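Local coordinates for protein actibind (Aspergillus niger, PDB 3D3Z) that cleaves RNA as a T2-family ribonuclease, probably with little base specificity but a preference for adenylic acid, at residues Asp39-Pro44 against Pro233-Ser238; Asp193-Gln198 against Gly229-Pro234. All coordinates share one frame; numbering follows the deposited sequence. Where two conformers were deposited one is given.

Interaction 1: Asp39-Pro44 against Pro233-Ser238; sequences DPSDGP and PPKYSS. With EDO (1,2-ethanediol), chain G; EDO (1,2-ethanediol), chain F.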
ATOM      1  N   ASP A  39      16.759 -10.511  -2.165  1.00 20.01           N
ATOM      2  CA  ASP A  39      18.135 -10.444  -1.729  1.00 20.24           C
ATOM      3  C   ASP A  39      18.471  -9.142  -1.024  1.00 20.78           C
ATOM      4  O   ASP A  39      18.850  -8.193  -1.679  1.00 19.53           O
ATOM      5  CB  ASP A  39      19.110 -10.672  -2.921  1.00 20.49           C
ATOM      6  CG  ASP A  39      20.599 -10.680  -2.490  1.00 20.75           C
ATOM      7  OD1 ASP A  39      20.884 -10.619  -1.276  1.00 22.26           O
ATOM      8  OD2 ASP A  39      21.517 -10.745  -3.367  1.00 24.09           O
ATOM      9  N   PRO A  40      18.347  -9.098   0.318  1.00 20.78           N
ATOM     10  CA  PRO A  40      17.941 -10.183   1.211  1.00 20.62           C
ATOM     11  C   PRO A  40      16.432 -10.434   1.147  1.00 20.31           C
ATOM     12  O   PRO A  40      15.625  -9.534   0.898  1.00 20.29           O
ATOM     13  CB  PRO A  40      18.350  -9.661   2.592  1.00 21.69           C
ATOM     14  CG  PRO A  40      18.260  -8.170   2.454  1.00 22.56           C
ATOM     15  CD  PRO A  40      18.587  -7.840   1.059  1.00 20.68           C
ATOM     16  N   SER A  41      16.072 -11.676   1.378  1.00 20.01           N
ATOM     17  CA  SER A  41      14.688 -12.092   1.499  1.00 19.46           C
ATOM     18  C   SER A  41      14.029 -11.762   2.883  1.00 19.36           C
ATOM     19  O   SER A  41      14.682 -11.763   3.933  1.00 18.86           O
ATOM     20  CB  SER A  41      14.591 -13.598   1.298  1.00 19.56           C
ATOM     21  OG  SER A  41      14.956 -14.008   0.005  1.00 21.04           O
ATOM     22  N   ASP A  42      12.734 -11.482   2.849  1.00 19.22           N
ATOM     23  CA  ASP A  42      11.912 -11.251   4.070  1.00 17.70           C
ATOM     24  C   ASP A  42      10.502 -11.813   3.776  1.00 17.52           C
ATOM     25  O   ASP A  42      10.194 -12.171   2.590  1.00 15.79           O
ATOM     26  CB  ASP A  42      11.899  -9.785   4.473  1.00 17.88           C
ATOM     27  CG  ASP A  42      11.303  -8.896   3.389  1.00 13.77           C
ATOM     28  OD1 ASP A  42      10.372  -9.338   2.669  1.00 19.93           O
ATOM     29  OD2 ASP A  42      11.808  -7.776   3.202  1.00 20.79           O
ATOM     30  N   GLY A  43       9.698 -11.953   4.823  1.00 16.66           N
ATOM     31  CA  GLY A  43       8.320 -12.376   4.661  1.00 16.12           C
ATOM     32  C   GLY A  43       8.246 -13.842   4.346  1.00 16.91           C
ATOM     33  O   GLY A  43       9.265 -14.556   4.405  1.00 17.24           O
ATOM     34  N   PRO A  44       7.010 -14.337   4.140  1.00 17.12           N
ATOM     35  CA  PRO A  44       6.891 -15.730   3.738  1.00 18.36           C
ATOM     36  C   PRO A  44       7.506 -15.928   2.334  1.00 19.10           C
ATOM     37  O   PRO A  44       7.544 -15.009   1.520  1.00 18.66           O
ATOM     38  CB  PRO A  44       5.382 -15.989   3.724  1.00 18.40           C
ATOM     39  CG  PRO A  44       4.722 -14.786   4.353  1.00 17.84           C
ATOM     40  CD  PRO A  44       5.708 -13.662   4.290  1.00 17.70           C
ATOM     41  N   PRO A 233      12.752 -13.951  -8.798  1.00 22.75           N
ATOM     42  CA  PRO A 233      13.697 -14.738  -7.988  1.00 23.53           C
ATOM     43  C   PRO A 233      13.066 -15.393  -6.757  1.00 24.70           C
ATOM     44  O   PRO A 233      12.225 -14.755  -6.094  1.00 23.70           O
ATOM     45  CB  PRO A 233      14.785 -13.726  -7.622  1.00 23.09           C
ATOM     46  CG  PRO A 233      14.589 -12.563  -8.535  1.00 23.12           C
ATOM     47  CD  PRO A 233      13.146 -12.526  -8.860  1.00 23.48           C
ATOM     48  N   PRO A 234      13.394 -16.682  -6.502  1.00 24.08           N
ATOM     49  CA  PRO A 234      12.904 -17.359  -5.321  1.00 23.97           C
ATOM     50  C   PRO A 234      13.492 -16.736  -4.049  1.00 23.91           C
ATOM     51  O   PRO A 234      14.647 -16.339  -4.036  1.00 23.12           O
ATOM     52  CB  PRO A 234      13.385 -18.821  -5.515  1.00 24.25           C
ATOM     53  CG  PRO A 234      13.695 -18.948  -6.957  1.00 24.23           C
ATOM     54  CD  PRO A 234      14.221 -17.595  -7.335  1.00 24.46           C
ATOM     55  N   LYS A 235      12.652 -16.576  -3.019  1.00 23.11           N
ATOM     56  CA  LYS A 235      13.147 -16.131  -1.715  1.00 22.00           C
ATOM     57  C   LYS A 235      13.924 -17.257  -1.040  1.00 21.94           C
ATOM     58  O   LYS A 235      13.601 -18.417  -1.254  1.00 23.17           O
ATOM     59  CB  LYS A 235      12.000 -15.636  -0.829  1.00 20.74           C
ATOM     60  CG  LYS A 235      11.271 -14.439  -1.365  1.00 19.67           C
ATOM     61  CD  LYS A 235      10.287 -13.938  -0.307  1.00 19.80           C
ATOM     62  CE  LYS A 235       9.703 -12.616  -0.627  1.00 18.12           C
ATOM     63  NZ  LYS A 235       8.626 -12.271   0.337  1.00 14.99           N
ATOM     64  N   TYR A 236      14.919 -16.898  -0.233  1.00 22.54           N
ATOM     65  CA  TYR A 236      15.667 -17.850   0.618  1.00 25.34           C
ATOM     66  C   TYR A 236      16.311 -18.920  -0.285  1.00 26.72           C
ATOM     67  O   TYR A 236      16.370 -20.068   0.062  1.00 25.54           O
ATOM     68  CB  TYR A 236      14.740 -18.481   1.699  1.00 22.77           C
ATOM     69  CG  TYR A 236      13.969 -17.423   2.519  1.00 21.19           C
ATOM     70  CD1 TYR A 236      14.626 -16.530   3.358  1.00 21.41           C
ATOM     71  CD2 TYR A 236      12.564 -17.327   2.442  1.00 20.90           C
ATOM     72  CE1 TYR A 236      13.907 -15.535   4.044  1.00 19.10           C
ATOM     73  CE2 TYR A 236      11.846 -16.351   3.127  1.00 18.60           C
ATOM     74  CZ  TYR A 236      12.519 -15.448   3.919  1.00 17.26           C
ATOM     75  OH  TYR A 236      11.843 -14.517   4.643  1.00 18.29           O
ATOM     76  N   SER A 237      16.813 -18.500  -1.441  0.50 29.02           N
ATOM     77  CA  SER A 237      17.144 -19.441  -2.531  0.50 30.82           C
ATOM     78  C   SER A 237      18.332 -20.371  -2.284  0.50 33.20           C
ATOM     79  O   SER A 237      18.231 -21.593  -2.515  0.50 34.39           O
ATOM     80  CB  SER A 237      17.392 -18.695  -3.834  0.50 31.03           C
ATOM     81  OG  SER A 237      18.025 -19.558  -4.766  0.50 29.88           O
ATOM     82  N   SER A 238      19.465 -19.800  -1.887  1.00 34.86           N
ATOM     83  CA  SER A 238      20.724 -20.584  -1.678  1.00 35.97           C
ATOM     84  C   SER A 238      21.335 -21.096  -3.012  1.00 38.13           C
ATOM     85  O   SER A 238      22.379 -20.584  -3.512  1.00 39.74           O
ATOM     86  CB  SER A 238      20.521 -21.745  -0.665  1.00 37.62           C
ATOM     87  OG  SER A 238      19.785 -22.832  -1.253  1.00 40.43           O
TER
HETATM   88  C1  EDO G 254      15.607  -5.386  -1.452  1.00 44.20           C
HETATM   89  O1  EDO G 254      15.593  -6.730  -0.965  1.00 44.16           O
HETATM   90  C2  EDO G 254      16.872  -4.638  -1.032  1.00 43.50           C
HETATM   91  O2  EDO G 254      17.970  -5.173  -1.772  1.00 44.19           O
HETATM   92  C1  EDO F 253      11.116 -11.875   8.688  1.00 29.89           C
HETATM   93  O1  EDO F 253      11.736 -11.593   7.418  1.00 30.05           O
HETATM   94  C2  EDO F 253       9.854 -11.020   8.811  1.00 26.44           C
HETATM   95  O2  EDO F 253       9.034 -11.085   7.631  1.00 26.80           O
HETATM   96  O   HOH W   1       8.890  -9.295   0.242  1.00 14.91           O
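Lys235 drives its ammonium group into a cluster of oxygens: NZ lies 2.7 Å from Asp42 O and 3.2 Å from Pro44 O, hydrogen-bonded to both, with the carbonyl of Ser47 and water 1 as further acceptors. Four oxygens thus surround three N-H groups, and the longer bond to Pro44 O is probably the one that shares its hydrogen. The C=O...N angles, 156° at Asp42 and 155° at Pro44, are open, with the donor tilted moderately from each carbonyl plane. Asp42 OD1 lies 4.1 Å from Lys235 NZ, beyond a salt bridge, and water 1 spans the gap, donating to OD1. This arrangement probably favours the charged amine. The extended chain beyond CG lays CD and CE alongside the oxygens of Asp42 and Pro44, and Trp36 adds a cation-pi contact.

Tyr236 OH donates to Gly43 O at 2.6 Å, in the carbonyl plane and on a lone pair; this oxygen also lies in the plane of the phenol ring, at its edge. Nearer the backbone, Tyr236 N gives a fairly straight bond of 2.9 Å to Ser41 OG, which is also hydrogen-bonded to Tyr38 O.

The contact thus ties Lys235 and Tyr236, close to the modelled C-terminus, to the loop between strands 29-35 and 49-56 of the RNase T2 fold, two irregular segments held largely through backbone carbonyls. Ser41 CB sits over one face of the Tyr236 ring, 3.7 Å from the centroid and displaced toward the CE1 rim, a CH-pi contact. Lys235 CB packs against Ser41 OG and CB. The Asp42 side chain touches Pro96 and Tyr98, both of the ligand pocket. A 1,2-ethanediol, probably from the crystallisation liquor, accepts weak bonds from Gly43 N.

Interaction 2: Asp193-Gln198 against Gly229-Pro234; sequences DGALSQ and GIKYPP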
ATOM      1  N   ASP A 193      17.053  -4.674 -11.653  1.00 27.01           N
ATOM      2  CA  ASP A 193      18.083  -5.583 -12.172  1.00 27.62           C
ATOM      3  C   ASP A 193      17.371  -6.686 -12.978  1.00 27.14           C
ATOM      4  O   ASP A 193      17.685  -7.868 -12.807  1.00 28.62           O
ATOM      5  CB  ASP A 193      18.904  -6.233 -11.016  1.00 27.62           C
ATOM      6  CG  ASP A 193      19.743  -5.213 -10.209  1.00 32.14           C
ATOM      7  OD1 ASP A 193      20.583  -4.573 -10.848  1.00 36.12           O
ATOM      8  OD2 ASP A 193      19.595  -5.044  -8.963  1.00 34.29           O
ATOM      9  N   GLY A 194      16.387  -6.320 -13.799  1.00 27.03           N
ATOM     10  CA  GLY A 194      15.571  -7.332 -14.490  1.00 26.04           C
ATOM     11  C   GLY A 194      14.750  -8.305 -13.664  1.00 26.19           C
ATOM     12  O   GLY A 194      14.210  -9.277 -14.206  1.00 25.54           O
ATOM     13  N   ALA A 195      14.606  -8.058 -12.357  1.00 24.64           N
ATOM     14  CA  ALA A 195      13.798  -8.928 -11.487  1.00 23.95           C
ATOM     15  C   ALA A 195      12.559  -8.167 -10.966  1.00 22.20           C
ATOM     16  O   ALA A 195      12.602  -6.980 -10.636  1.00 21.56           O
ATOM     17  CB  ALA A 195      14.622  -9.459 -10.313  1.00 22.96           C
ATOM     18  N   LEU A 196      11.461  -8.893 -10.919  1.00 22.74           N
ATOM     19  CA  LEU A 196      10.200  -8.454 -10.361  1.00 22.67           C
ATOM     20  C   LEU A 196      10.447  -8.101  -8.860  1.00 21.16           C
ATOM     21  O   LEU A 196      11.046  -8.878  -8.088  1.00 21.25           O
ATOM     22  CB  LEU A 196       9.141  -9.564 -10.623  1.00 23.44           C
ATOM     23  CG  LEU A 196       7.651  -9.335 -10.543  1.00 24.59           C
ATOM     24  CD1 LEU A 196       7.169  -8.222 -11.452  1.00 25.05           C
ATOM     25  CD2 LEU A 196       6.943 -10.684 -10.790  1.00 22.76           C
ATOM     26  N   SER A 197      10.036  -6.897  -8.518  1.00 21.06           N
ATOM     27  CA  SER A 197      10.473  -6.179  -7.324  1.00 20.98           C
ATOM     28  C   SER A 197       9.367  -5.391  -6.579  1.00 20.57           C
ATOM     29  O   SER A 197       9.321  -5.424  -5.368  1.00 18.79           O
ATOM     30  CB  SER A 197      11.555  -5.208  -7.728  1.00 21.66           C
ATOM     31  OG  SER A 197      11.982  -4.535  -6.579  1.00 24.58           O
ATOM     32  N   GLN A 198       8.537  -4.641  -7.301  1.00 19.80           N
ATOM     33  CA  GLN A 198       7.543  -3.732  -6.702  1.00 20.32           C
ATOM     34  C   GLN A 198       6.227  -3.742  -7.479  1.00 20.06           C
ATOM     35  O   GLN A 198       6.233  -3.915  -8.720  1.00 19.96           O
ATOM     36  CB  GLN A 198       8.095  -2.305  -6.695  1.00 20.61           C
ATOM     37  CG  GLN A 198       9.353  -2.110  -5.801  1.00 22.30           C
ATOM     38  CD  GLN A 198       9.664  -0.676  -5.504  1.00 22.35           C
ATOM     39  OE1 GLN A 198       8.774   0.076  -5.123  1.00 22.28           O
ATOM     40  NE2 GLN A 198      10.958  -0.267  -5.682  1.00 21.10           N
ATOM     41  N   GLY A 229      11.805 -11.455 -20.453  1.00 27.40           N
ATOM     42  CA  GLY A 229      13.014 -11.911 -19.808  1.00 28.09           C
ATOM     43  C   GLY A 229      12.960 -11.670 -18.304  1.00 27.12           C
ATOM     44  O   GLY A 229      13.986 -11.805 -17.637  1.00 27.02           O
ATOM     45  N   ILE A 230      11.767 -11.327 -17.778  1.00 26.04           N
ATOM     46  CA  ILE A 230      11.632 -10.893 -16.345  1.00 25.73           C
ATOM     47  C   ILE A 230      11.865 -12.052 -15.396  1.00 24.63           C
ATOM     48  O   ILE A 230      11.253 -13.130 -15.503  1.00 25.30           O
ATOM     49  CB  ILE A 230      10.269 -10.215 -16.037  1.00 25.76           C
ATOM     50  CG1 ILE A 230      10.149  -8.885 -16.788  1.00 22.23           C
ATOM     51  CG2 ILE A 230      10.118  -9.905 -14.517  1.00 24.55           C
ATOM     52  CD1 ILE A 230       8.653  -8.377 -16.963  1.00 24.36           C
ATOM     53  N   LYS A 231      12.775 -11.838 -14.460  1.00 25.11           N
ATOM     54  CA  LYS A 231      13.038 -12.844 -13.466  1.00 25.39           C
ATOM     55  C   LYS A 231      12.129 -12.637 -12.257  1.00 24.10           C
ATOM     56  O   LYS A 231      11.822 -11.515 -11.893  1.00 24.18           O
ATOM     57  CB  LYS A 231      14.483 -12.795 -12.993  1.00 25.20           C
ATOM     58  CG  LYS A 231      15.490 -12.822 -14.126  1.00 27.90           C
ATOM     59  CD  LYS A 231      16.910 -12.873 -13.616  1.00 30.51           C
ATOM     60  CE  LYS A 231      17.390 -11.519 -13.101  1.00 34.63           C
ATOM     61  NZ  LYS A 231      18.380 -11.765 -11.960  1.00 35.89           N
ATOM     62  N   TYR A 232      11.710 -13.750 -11.679  1.00 24.22           N
ATOM     63  CA  TYR A 232      10.942 -13.791 -10.435  1.00 24.27           C
ATOM     64  C   TYR A 232      11.766 -14.597  -9.431  1.00 23.11           C
ATOM     65  O   TYR A 232      11.604 -15.811  -9.310  1.00 24.03           O
ATOM     66  CB  TYR A 232       9.591 -14.418 -10.712  1.00 23.74           C
ATOM     67  CG  TYR A 232       8.485 -14.271  -9.675  1.00 22.64           C
ATOM     68  CD1 TYR A 232       8.634 -13.520  -8.498  1.00 25.07           C
ATOM     69  CD2 TYR A 232       7.241 -14.859  -9.920  1.00 21.07           C
ATOM     70  CE1 TYR A 232       7.568 -13.400  -7.596  1.00 22.63           C
ATOM     71  CE2 TYR A 232       6.186 -14.733  -9.037  1.00 22.53           C
ATOM     72  CZ  TYR A 232       6.358 -14.004  -7.872  1.00 22.67           C
ATOM     73  OH  TYR A 232       5.286 -13.916  -7.001  1.00 21.21           O
ATOM     74  N   PRO A 233      12.752 -13.951  -8.798  1.00 22.75           N
ATOM     75  CA  PRO A 233      13.697 -14.738  -7.988  1.00 23.53           C
ATOM     76  C   PRO A 233      13.066 -15.393  -6.757  1.00 24.70           C
ATOM     77  O   PRO A 233      12.225 -14.755  -6.094  1.00 23.70           O
ATOM     78  CB  PRO A 233      14.785 -13.726  -7.622  1.00 23.09           C
ATOM     79  CG  PRO A 233      14.589 -12.563  -8.535  1.00 23.12           C
ATOM     80  CD  PRO A 233      13.146 -12.526  -8.860  1.00 23.48           C
ATOM     81  N   PRO A 234      13.394 -16.682  -6.502  1.00 24.08           N
ATOM     82  CA  PRO A 234      12.904 -17.359  -5.321  1.00 23.97           C
ATOM     83  C   PRO A 234      13.492 -16.736  -4.049  1.00 23.91           C
ATOM     84  O   PRO A 234      14.647 -16.339  -4.036  1.00 23.12           O
ATOM     85  CB  PRO A 234      13.385 -18.821  -5.515  1.00 24.25           C
ATOM     86  CG  PRO A 234      13.695 -18.948  -6.957  1.00 24.23           C
ATOM     87  CD  PRO A 234      14.221 -17.595  -7.335  1.00 24.46           C
TER
HETATM   88  O   HOH W   2      18.282  -9.832 -10.366  1.00 35.90           O
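Ala195 and Lys231 form a single beta bridge, flanked by two nearly straight backbone hydrogen bonds: Lys231 N to Gly194 O at 2.9 Å and Leu196 N to Lys231 O at 2.8 Å. Lys231 O also receives a CA-H...O contact from Ala195 CA at 3.3 Å. Water 2 adds a second link, accepting from Lys231 NZ and donating to Asp193 O; the lysine chain bends at chi3 (-76°), bringing CE near that carbonyl. Tyr232 OH is hydrogen-bonded to Trp48 NE1.

Apolar contacts come from Leu196 and Ala195. Leu196 CD2 lies over the centre of one face of the Tyr232 ring, 4.0 Å from the centroid, a CH-pi contact. Leu196 CB meets Ile230 CG2, and both residues pack on Ile174 of helix 171-179. Ala195 CB touches the Pro233 ring at CG, 3.6 Å away. The Tyr232 ring also meets Trp36 edge-to-face.

The C-terminal segment thus adds one bridge to the start of strand 195-206 of the antiparallel RNase T2 sheet, next to the classic beta bulge that Ser197 and Gln198 make opposite Gly190.

In the fold
Both contacts fasten the same C-terminal segment, sharing Pro233 and Pro234, and their centres lie 12 Å apart. Interaction 2 holds its earlier residues to the sheet through strand 195-206; interaction 1 then takes Lys235 and Tyr236 to the loop between strands 29-35 and 49-56. Trp36 connects them: its NE1 donates to Pro233 O, and it contacts residues of both contacts. Interaction 1 lies nearer the nucleoside-like ligand, with the Asp42 side chain about 4 Å from it and about 10 Å from that of His51, a predicted active-site residue. Interaction 2 is more remote, with the Asp193 side chain about 13 Å from the ligand.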